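Local coordinates for alkylpurine DNA glycosylase AlkC (Pseudomonas fluorescens, PDB 5VHV), which is a DNA repair glycosylase that probably removes alkylated bases by cleaving their bond to the sugar, without flipping the damaged nucleotide out of the helix, at residues A[54-58]-A[90-95]; A[72-77]-A[109-113]. All coordinates share one frame; numbering follows the deposited sequence.

Contact 1 (A[54-58]-A[90-95]); sequences SESLH and HYVASY
H58 lies flat over Y95 in a face-to-face stack, the ring centroids 3.8 Å apart and the planes 18° from parallel. Its CG is anti to the backbone N (chi1 -167°), a torsion that carries the imidazole out over the phenol from its hydroxyl end. CB of H58 starts there, 3.5 Å from CZ of Y95. CG lies over CZ and CE1, and CD2 reaches inward to 3.4 Å from CG of Y95, above the middle of that ring. At the tip, NE2 passes near CD1 of Y95 and gives a weak bond to a water 3.3 Å away, which also bonds to OH of Y91. Histidine suits this exposed place because it offers a flat face to an aromatic ring while its nitrogen turns to water. S54 is small enough to enter as a knob among H90, Y91, S94 and Y95, its OG 3.2 Å from CA of Y91. The buried hydroxyl is served by a water 2.7 Å from OG of S54, shared with OG of S94 and OH of Y95. A second water, donating to OE2 of E55 over 2.6 Å, joins that carboxylate to NE2 of H90. The axes of the two short segments cross at -62° and approach to 10.0 Å; S54 and Y91 have the closest CA atoms, and the H58-Y95 stack lies where the backbones are farther apart. Around them, Y91 also packs on helix 65-75, V92 faces helix 100-110, and S56 and L57 rest on helix 30-38.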
# COMPACT_ATOMS: atom_id res chain seq x y z
N SER A 54 4.97 -16.82 17.32
CA SER A 54 6.35 -16.54 17.69
C SER A 54 6.54 -16.60 19.20
O SER A 54 7.51 -17.20 19.69
CB SER A 54 6.75 -15.16 17.14
OG SER A 54 7.94 -14.67 17.73
N GLU A 55 5.63 -15.99 19.96
CA GLU A 55 5.71 -16.01 21.41
C GLU A 55 5.61 -17.43 21.95
O GLU A 55 6.28 -17.79 22.92
CB GLU A 55 4.60 -15.17 22.02
CG GLU A 55 4.68 -13.72 21.62
CD GLU A 55 3.42 -12.95 21.96
OE1 GLU A 55 2.51 -13.55 22.57
OE2 GLU A 55 3.34 -11.74 21.64
N SER A 56 4.73 -18.23 21.36
CA SER A 56 4.54 -19.60 21.83
C SER A 56 5.79 -20.43 21.58
O SER A 56 6.19 -21.23 22.44
CB SER A 56 3.34 -20.23 21.14
OG SER A 56 2.16 -19.48 21.39
N LEU A 57 6.41 -20.24 20.42
CA LEU A 57 7.67 -20.92 20.16
C LEU A 57 8.72 -20.52 21.20
O LEU A 57 9.39 -21.37 21.78
CB LEU A 57 8.17 -20.62 18.75
CG LEU A 57 7.34 -21.24 17.63
CD1 LEU A 57 7.73 -20.61 16.30
CD2 LEU A 57 7.50 -22.74 17.59
N HIS A 58 8.85 -19.21 21.45
CA HIS A 58 9.84 -18.77 22.43
C HIS A 58 9.55 -19.32 23.82
O HIS A 58 10.49 -19.60 24.59
CB HIS A 58 9.89 -17.24 22.48
CG HIS A 58 11.07 -16.72 23.22
ND1 HIS A 58 11.07 -16.53 24.59
CD2 HIS A 58 12.32 -16.42 22.79
CE1 HIS A 58 12.27 -16.11 24.96
NE2 HIS A 58 13.04 -16.03 23.89
N HIS A 90 9.00 -11.91 12.74
CA HIS A 90 8.53 -11.40 14.02
C HIS A 90 9.38 -11.93 15.17
O HIS A 90 9.71 -11.19 16.10
CB HIS A 90 7.07 -11.75 14.26
CG HIS A 90 6.51 -11.11 15.49
ND1 HIS A 90 6.14 -9.77 15.53
CD2 HIS A 90 6.32 -11.59 16.74
CE1 HIS A 90 5.72 -9.48 16.75
NE2 HIS A 90 5.82 -10.56 17.50
N TYR A 91 9.74 -13.22 15.12
CA TYR A 91 10.59 -13.80 16.15
C TYR A 91 11.92 -13.05 16.23
O TYR A 91 12.42 -12.74 17.31
CB TYR A 91 10.78 -15.30 15.86
CG TYR A 91 11.60 -16.01 16.90
CD1 TYR A 91 12.97 -15.90 16.88
CD2 TYR A 91 11.01 -16.78 17.91
CE1 TYR A 91 13.75 -16.50 17.83
CE2 TYR A 91 11.79 -17.39 18.87
CZ TYR A 91 13.16 -17.24 18.82
OH TYR A 91 13.98 -17.81 19.76
N VAL A 92 12.48 -12.70 15.07
CA VAL A 92 13.75 -11.99 15.04
C VAL A 92 13.61 -10.60 15.68
O VAL A 92 14.47 -10.15 16.44
CB VAL A 92 14.26 -11.89 13.59
CG1 VAL A 92 15.45 -10.97 13.49
CG2 VAL A 92 14.58 -13.27 13.05
N ALA A 93 12.56 -9.87 15.31
CA ALA A 93 12.36 -8.54 15.89
C ALA A 93 12.11 -8.60 17.39
O ALA A 93 12.52 -7.70 18.13
CB ALA A 93 11.20 -7.84 15.20
N SER A 94 11.45 -9.67 17.85
CA SER A 94 11.12 -9.80 19.26
C SER A 94 12.34 -10.14 20.10
O SER A 94 12.53 -9.56 21.18
CB SER A 94 10.04 -10.88 19.45
OG SER A 94 8.80 -10.52 18.84
N TYR A 95 13.16 -11.10 19.65
CA TYR A 95 14.17 -11.71 20.50
C TYR A 95 15.60 -11.45 20.02
O TYR A 95 16.55 -11.86 20.71
CB TYR A 95 13.91 -13.22 20.61
CG TYR A 95 12.46 -13.48 21.01
CD1 TYR A 95 11.97 -13.00 22.22
CD2 TYR A 95 11.60 -14.12 20.16
CE1 TYR A 95 10.62 -13.19 22.58
CE2 TYR A 95 10.26 -14.33 20.51
CZ TYR A 95 9.78 -13.85 21.71
OH TYR A 95 8.45 -14.06 22.00
O HOH W 1 7.36 -12.83 19.60
O HOH W 2 4.99 -10.25 20.21
O HOH W 3 15.60 -16.40 21.89

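Contact 2 (A[72-77]-A[109-113]); sequences LYALAP and YFTTF
An aromatic cluster of Y73, Y109 and F110 joins the C-terminal part of helix 65-75 to that of helix 100-110, in the HEAT-like helical part of the AlkC fold. Its centre is an offset stack: the rings of Y73 and Y109 lie 4.1 Å apart between centroids, their planes only 2° from parallel, with CE2 of Y73 over CG of Y109. The CG of Y109 is anti to its own backbone N (chi1 171°), which extends the ring across to the neighbouring helix and brings OH to the carbonyl of Y73. There OH donates to O of Y73 over 2.8 Å, meeting the C=O at 133° and tilted from the carbonyl plane. F110 presents its edge to the backbone of L72: CE1 is 3.5 Å from O of L72, which lies near the plane of the phenyl ring, and CZ is 3.8 Å from CB of L72. The F110 ring meets that of Y73 obliquely. Beyond the stack, the methyl carbon of A76 sits almost directly above the centre of the F113 ring, a CH-pi contact with CB 3.8 Å from the centroid. The same methyl is 4.1 Å from CE2 of Y109 and 4.2 Å from CD1 of F110, so alanine is a good fit among three rings. P77 lies alongside F113, CB being 4.0 Å from CE1. P77 also bears on the hydrogen bond. Four residues after Y73, it has no N-H with which to continue the helical pattern to O of Y73, and the phenol of Y109 supplies a donor instead. The contact is thus mostly dispersion between flat rings and a methyl, with one directional bond fixing how the tyrosine stack is placed.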
# COMPACT_ATOMS: atom_id res chain seq x y z
N LEU A 72 14.62 -22.35 12.88
CA LEU A 72 13.66 -21.58 12.11
C LEU A 72 14.11 -21.41 10.65
O LEU A 72 13.26 -21.34 9.74
CB LEU A 72 13.44 -20.23 12.78
CG LEU A 72 12.84 -20.29 14.21
CD1 LEU A 72 12.68 -18.88 14.75
CD2 LEU A 72 11.49 -21.01 14.26
N TYR A 73 15.42 -21.35 10.40
CA TYR A 73 15.90 -21.41 9.03
C TYR A 73 15.42 -22.68 8.33
O TYR A 73 15.02 -22.64 7.17
CB TYR A 73 17.43 -21.35 8.98
CG TYR A 73 18.07 -19.98 8.88
CD1 TYR A 73 17.77 -18.97 9.80
CD2 TYR A 73 18.99 -19.69 7.87
CE1 TYR A 73 18.38 -17.73 9.72
CE2 TYR A 73 19.61 -18.45 7.78
CZ TYR A 73 19.31 -17.47 8.71
OH TYR A 73 19.93 -16.23 8.62
N ALA A 74 15.49 -23.83 9.03
CA ALA A 74 15.03 -25.07 8.42
C ALA A 74 13.52 -25.12 8.31
O ALA A 74 12.99 -25.74 7.38
CB ALA A 74 15.53 -26.27 9.22
N LEU A 75 12.82 -24.46 9.23
CA LEU A 75 11.36 -24.47 9.21
C LEU A 75 10.82 -23.68 8.01
O LEU A 75 9.79 -24.07 7.43
CB LEU A 75 10.82 -23.89 10.51
CG LEU A 75 9.30 -23.93 10.67
CD1 LEU A 75 8.80 -25.34 10.82
CD2 LEU A 75 8.85 -23.03 11.83
N ALA A 76 11.50 -22.62 7.61
CA ALA A 76 10.92 -21.69 6.63
C ALA A 76 10.45 -22.38 5.36
O ALA A 76 9.28 -22.18 4.98
CB ALA A 76 11.92 -20.57 6.34
N PRO A 77 11.25 -23.21 4.68
CA PRO A 77 10.76 -23.84 3.43
C PRO A 77 9.69 -24.91 3.64
O PRO A 77 9.06 -25.32 2.66
CB PRO A 77 12.03 -24.45 2.83
CG PRO A 77 12.95 -24.65 4.00
CD PRO A 77 12.68 -23.48 4.91
N TYR A 109 17.24 -13.49 4.96
CA TYR A 109 16.88 -14.85 4.57
C TYR A 109 15.37 -15.06 4.60
O TYR A 109 14.78 -15.56 3.64
CB TYR A 109 17.57 -15.84 5.50
CG TYR A 109 17.12 -17.28 5.34
CD1 TYR A 109 17.61 -18.07 4.32
CD2 TYR A 109 16.18 -17.84 6.21
CE1 TYR A 109 17.20 -19.40 4.17
CE2 TYR A 109 15.77 -19.16 6.07
CZ TYR A 109 16.30 -19.93 5.06
OH TYR A 109 15.88 -21.25 4.91
N PHE A 110 14.73 -14.70 5.71
CA PHE A 110 13.29 -14.95 5.87
C PHE A 110 12.42 -14.14 4.90
O PHE A 110 11.31 -14.57 4.56
CB PHE A 110 12.84 -14.64 7.30
CG PHE A 110 13.30 -15.64 8.35
CD1 PHE A 110 13.28 -17.01 8.10
CD2 PHE A 110 13.70 -15.20 9.60
CE1 PHE A 110 13.69 -17.91 9.08
CE2 PHE A 110 14.09 -16.10 10.60
CZ PHE A 110 14.11 -17.45 10.33
N THR A 111 12.89 -12.96 4.47
CA THR A 111 12.00 -12.08 3.71
C THR A 111 11.59 -12.69 2.37
O THR A 111 10.51 -12.36 1.85
CB THR A 111 12.66 -10.70 3.51
OG1 THR A 111 11.64 -9.71 3.27
CG2 THR A 111 13.65 -10.68 2.36
N THR A 112 12.39 -13.61 1.81
CA THR A 112 11.98 -14.28 0.58
C THR A 112 10.82 -15.26 0.79
O THR A 112 10.07 -15.55 -0.15
CB THR A 112 13.16 -15.02 -0.05
OG1 THR A 112 13.58 -16.11 0.79
CG2 THR A 112 14.35 -14.08 -0.25
N PHE A 113 10.63 -15.76 2.00
CA PHE A 113 9.55 -16.69 2.31
C PHE A 113 8.26 -15.98 2.64
O PHE A 113 7.18 -16.57 2.53
CB PHE A 113 9.97 -17.59 3.49
CG PHE A 113 11.14 -18.46 3.17
CD1 PHE A 113 10.94 -19.70 2.58
CD2 PHE A 113 12.45 -18.03 3.40
CE1 PHE A 113 12.01 -20.51 2.26
CE2 PHE A 113 13.52 -18.84 3.08
CZ PHE A 113 13.31 -20.08 2.51

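Overall arrangement
From the N terminus, the chain first lays down 54-58 on helix 46-60, then 72-77 on the last part of helix 65-75 and just beyond. It next returns to 54-58 through 90-95 on helix 87-95, closing contact 1 across 31 intervening residues. Finally 109-113, on the last part of helix 100-110 and just beyond, closes contact 2 over an equal span. The segments alternate, so the two closures cross rather than nest, and each joins a helix to the next but one. Their centres are 14 Å apart, and they meet directly where Y91 packs on L72 and V92 on F110. Four successive helices, 46-60, 65-75, 87-95 and 100-110, are thereby tied together.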